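Local structure of Exo beta-1,2-glucooligosaccharide sophorohydrolase (non-reducing end) (Parabacteroides distasonis ATCC 8503, 5Z06) at residues T115-Y123 with V135-L144. The protein hydrolyses linear beta-1,2-glucan and beta-1,2-glucooligosaccharides of four or more units, releasing sophorose from the non-reducing end. Sequence-based numbering, arbitrary orientation.
Sequences TQYLNLRNY and VSIPLEDFGL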
loop_
_atom_site.group_PDB
_atom_site.type_symbol
_atom_site.label_atom_id
_atom_site.label_comp_id
_atom_site.label_asym_id
_atom_site.label_seq_id
_atom_site.Cartn_x
_atom_site.Cartn_y
_atom_site.Cartn_z
ATOM N N THR A 115 -19.120 -24.917 5.826
ATOM C CA THR A 115 -20.353 -25.249 5.201
ATOM C C THR A 115 -20.299 -26.758 4.950
ATOM O O THR A 115 -19.276 -27.413 5.181
ATOM C CB THR A 115 -20.533 -24.517 3.866
ATOM O OG1 THR A 115 -19.571 -24.995 2.917
ATOM C CG2 THR A 115 -20.434 -22.999 4.044
ATOM N N GLN A 116 -21.407 -27.297 4.466
ATOM C CA GLN A 116 -21.413 -28.634 3.910
ATOM C C GLN A 116 -20.517 -28.668 2.654
ATOM O O GLN A 116 -20.348 -27.653 1.953
ATOM C CB GLN A 116 -22.844 -29.082 3.590
ATOM C CG GLN A 116 -23.482 -28.350 2.410
ATOM C CD GLN A 116 -25.008 -28.329 2.451
ATOM O OE1 GLN A 116 -25.607 -27.886 3.423
ATOM N NE2 GLN A 116 -25.635 -28.785 1.376
ATOM N N TYR A 117 -19.930 -29.836 2.414
ATOM C CA TYR A 117 -19.130 -30.093 1.228
ATOM C C TYR A 117 -20.000 -30.571 0.078
ATOM O O TYR A 117 -20.885 -31.396 0.253
ATOM C CB TYR A 117 -18.059 -31.149 1.509
ATOM C CG TYR A 117 -16.861 -30.598 2.225
ATOM C CD1 TYR A 117 -16.850 -30.509 3.618
ATOM C CD2 TYR A 117 -15.731 -30.148 1.511
ATOM C CE1 TYR A 117 -15.755 -29.995 4.291
ATOM C CE2 TYR A 117 -14.624 -29.634 2.173
ATOM C CZ TYR A 117 -14.650 -29.553 3.569
ATOM O OH TYR A 117 -13.585 -29.061 4.275
ATOM N N LEU A 118 -19.711 -30.056 -1.107
ATOM C CA LEU A 118 -20.381 -30.444 -2.315
ATOM C C LEU A 118 -19.363 -31.149 -3.179
ATOM O O LEU A 118 -18.187 -30.823 -3.121
ATOM C CB LEU A 118 -20.891 -29.209 -3.036
ATOM C CG LEU A 118 -21.868 -28.348 -2.239
ATOM C CD1 LEU A 118 -22.067 -27.033 -2.969
ATOM C CD2 LEU A 118 -23.188 -29.093 -2.037
ATOM N N ASN A 119 -19.826 -32.110 -3.977
ATOM C CA ASN A 119 -18.986 -32.799 -4.932
ATOM C C ASN A 119 -18.809 -31.840 -6.082
ATOM O O ASN A 119 -19.781 -31.332 -6.635
ATOM C CB ASN A 119 -19.638 -34.093 -5.450
ATOM C CG ASN A 119 -20.063 -35.035 -4.338
ATOM O OD1 ASN A 119 -21.222 -35.446 -4.272
ATOM N ND2 ASN A 119 -19.143 -35.372 -3.463
ATOM N N LEU A 120 -17.561 -31.604 -6.458
ATOM C CA LEU A 120 -17.264 -30.652 -7.509
ATOM C C LEU A 120 -17.730 -31.123 -8.885
ATOM O O LEU A 120 -17.976 -30.291 -9.770
ATOM C CB LEU A 120 -15.764 -30.315 -7.512
ATOM C CG LEU A 120 -15.258 -29.202 -8.438
ATOM C CD1 LEU A 120 -16.037 -27.910 -8.255
ATOM C CD2 LEU A 120 -13.775 -28.957 -8.200
ATOM N N ARG A 121 -17.859 -32.446 -9.048
ATOM C CA ARG A 121 -18.386 -33.080 -10.273
ATOM C C ARG A 121 -19.772 -32.574 -10.681
ATOM O O ARG A 121 -20.084 -32.477 -11.875
ATOM C CB ARG A 121 -18.452 -34.609 -10.102
ATOM C CG ARG A 121 -19.583 -35.122 -9.199
ATOM C CD ARG A 121 -19.640 -36.638 -9.125
ATOM N NE ARG A 121 -19.730 -37.216 -10.465
ATOM C CZ ARG A 121 -19.786 -38.519 -10.731
ATOM N NH1 ARG A 121 -19.795 -39.423 -9.753
ATOM N NH2 ARG A 121 -19.850 -38.915 -11.996
ATOM N N ASN A 122 -20.587 -32.248 -9.679
ATOM C CA ASN A 122 -21.949 -31.757 -9.897
ATOM C C ASN A 122 -22.056 -30.404 -10.566
ATOM O O ASN A 122 -23.153 -30.028 -10.965
ATOM C CB ASN A 122 -22.692 -31.697 -8.568
ATOM C CG ASN A 122 -22.831 -33.049 -7.945
ATOM O OD1 ASN A 122 -22.809 -34.046 -8.636
ATOM N ND2 ASN A 122 -22.948 -33.091 -6.645
ATOM N N TYR A 123 -20.944 -29.670 -10.661
ATOM C CA TYR A 123 -20.909 -28.344 -11.286
ATOM C C TYR A 123 -19.962 -28.265 -12.462
ATOM O O TYR A 123 -19.641 -27.171 -12.936
ATOM C CB TYR A 123 -20.503 -27.319 -10.246
ATOM C CG TYR A 123 -21.357 -27.416 -9.040
ATOM C CD1 TYR A 123 -22.614 -26.840 -9.025
ATOM C CD2 TYR A 123 -20.956 -28.152 -7.943
ATOM C CE1 TYR A 123 -23.436 -26.953 -7.919
ATOM C CE2 TYR A 123 -21.766 -28.271 -6.827
ATOM C CZ TYR A 123 -23.004 -27.670 -6.828
ATOM O OH TYR A 123 -23.801 -27.775 -5.730
ATOM N N VAL A 135 -16.956 -23.041 -13.591
ATOM C CA VAL A 135 -17.777 -23.687 -12.598
ATOM C C VAL A 135 -18.483 -22.586 -11.823
ATOM O O VAL A 135 -17.856 -21.594 -11.469
ATOM C CB VAL A 135 -16.912 -24.520 -11.649
ATOM C CG1 VAL A 135 -17.709 -25.039 -10.463
ATOM C CG2 VAL A 135 -16.296 -25.676 -12.410
ATOM N N SER A 136 -19.786 -22.763 -11.589
ATOM C CA SER A 136 -20.580 -21.889 -10.716
ATOM C C SER A 136 -21.296 -22.757 -9.720
ATOM O O SER A 136 -22.063 -23.639 -10.093
ATOM C CB SER A 136 -21.620 -21.098 -11.495
ATOM O OG SER A 136 -21.007 -20.189 -12.377
ATOM N N ILE A 137 -21.040 -22.518 -8.451
ATOM C CA ILE A 137 -21.708 -23.235 -7.398
ATOM C C ILE A 137 -22.577 -22.181 -6.758
ATOM O O ILE A 137 -22.045 -21.212 -6.209
ATOM C CB ILE A 137 -20.725 -23.816 -6.374
ATOM C CG1 ILE A 137 -19.725 -24.733 -7.071
ATOM C CG2 ILE A 137 -21.486 -24.561 -5.281
ATOM C CD1 ILE A 137 -18.485 -25.032 -6.268
ATOM N N PRO A 138 -23.914 -22.345 -6.853
ATOM C CA PRO A 138 -24.758 -21.466 -6.093
ATOM C C PRO A 138 -24.377 -21.532 -4.627
ATOM O O PRO A 138 -24.204 -22.628 -4.077
ATOM C CB PRO A 138 -26.171 -22.049 -6.327
ATOM C CG PRO A 138 -26.104 -22.624 -7.692
ATOM C CD PRO A 138 -24.707 -23.204 -7.767
ATOM N N LEU A 139 -24.254 -20.370 -4.000
ATOM C CA LEU A 139 -23.938 -20.299 -2.590
ATOM C C LEU A 139 -25.017 -20.973 -1.760
ATOM O O LEU A 139 -24.741 -21.585 -0.732
ATOM C CB LEU A 139 -23.720 -18.838 -2.169
ATOM C CG LEU A 139 -22.445 -18.218 -2.766
ATOM C CD1 LEU A 139 -22.316 -16.770 -2.329
ATOM C CD2 LEU A 139 -21.181 -18.971 -2.366
ATOM N N GLU A 140 -26.251 -20.823 -2.214
ATOM C CA GLU A 140 -27.407 -21.649 -1.806
ATOM C C GLU A 140 -27.041 -23.124 -1.514
ATOM O O GLU A 140 -27.344 -23.639 -0.429
ATOM C CB GLU A 140 -28.425 -21.576 -2.943
ATOM C CG GLU A 140 -29.872 -21.767 -2.569
ATOM C CD GLU A 140 -30.766 -21.703 -3.792
ATOM O OE1 GLU A 140 -30.268 -21.332 -4.881
ATOM O OE2 GLU A 140 -31.958 -22.029 -3.664
ATOM N N ASP A 141 -26.337 -23.772 -2.453
ATOM C CA ASP A 141 -25.947 -25.202 -2.325
ATOM C C ASP A 141 -25.026 -25.476 -1.123
ATOM O O ASP A 141 -25.063 -26.579 -0.558
ATOM C CB ASP A 141 -25.300 -25.725 -3.610
ATOM C CG ASP A 141 -26.232 -25.641 -4.840
ATOM O OD1 ASP A 141 -27.343 -25.077 -4.734
ATOM O OD2 ASP A 141 -25.857 -26.137 -5.931
ATOM N N PHE A 142 -24.222 -24.475 -0.710
ATOM C CA PHE A 142 -23.449 -24.557 0.552
ATOM C C PHE A 142 -24.306 -24.332 1.790
ATOM O O PHE A 142 -23.823 -24.489 2.921
ATOM C CB PHE A 142 -22.266 -23.572 0.572
ATOM C CG PHE A 142 -21.217 -23.856 -0.475
ATOM C CD1 PHE A 142 -20.383 -24.963 -0.363
ATOM C CD2 PHE A 142 -21.053 -23.009 -1.563
ATOM C CE1 PHE A 142 -19.415 -25.222 -1.326
ATOM C CE2 PHE A 142 -20.088 -23.265 -2.532
ATOM C CZ PHE A 142 -19.263 -24.374 -2.411
ATOM N N GLY A 143 -25.572 -23.973 1.586
ATOM C CA GLY A 143 -26.484 -23.705 2.683
ATOM C C GLY A 143 -26.194 -22.334 3.244
ATOM O O GLY A 143 -26.388 -22.104 4.431
ATOM N N LEU A 144 -25.717 -21.432 2.379
ATOM C CA LEU A 144 -25.452 -20.049 2.752
ATOM C C LEU A 144 -26.693 -19.213 2.498
ATOM O O LEU A 144 -27.214 -19.162 1.369
ATOM C CB LEU A 144 -24.280 -19.455 1.956
ATOM C CG LEU A 144 -22.891 -19.999 2.311
ATOM C CD1 LEU A 144 -21.905 -19.707 1.201
ATOM C CD2 LEU A 144 -22.419 -19.424 3.630
HETATM O O HOH W 1 -20.959 -24.698 -13.724
#
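Tyr-123 lies against Ile-137 and reaches Asp-141 with its hydroxyl. Ile-137 CG1 sits over one ring face, 3.8 Å from the ring centroid of Tyr-123, in a CH-pi contact. Asn-122 CB lies over the opposite face, so the ring is held between the two. CG anti to the carbonyl carbon, chi1 -52°, places the ring across Ile-137. At the ring edge, Tyr-123 OH donates a 2.6 Å hydrogen bond to Asp-141 OD2, which uses its anti lone pair. The ring and carboxylate planes are 38° apart. Tyr-123 CB packs on Val-135 CG1, 3.6 Å away. The contact joins two antiparallel sheets: strand 118-119 is an edge strand of one, and strand 132-138 pairs with strand 86-93 in the other. Leu-120 also touches Met-89 of strand 86-93, consistent with a beta-sandwich. Leu-118 CD1 lies between the Phe-142 ring, Ile-137 CG2 and Asp-141 CB. It stands over a face of that ring, 3.8 Å from the centroid, and packs tightly on Ile-137 CG2 at 3.4 Å. Gln-116 O meets the Phe-142 ring at its edge. Thr-115 OG1 comes within 3.4 Å of Phe-142 CD1; it donates to Gln-116 O from above the carbonyl plane. One water bridges Tyr-123 O and Ser-136 N.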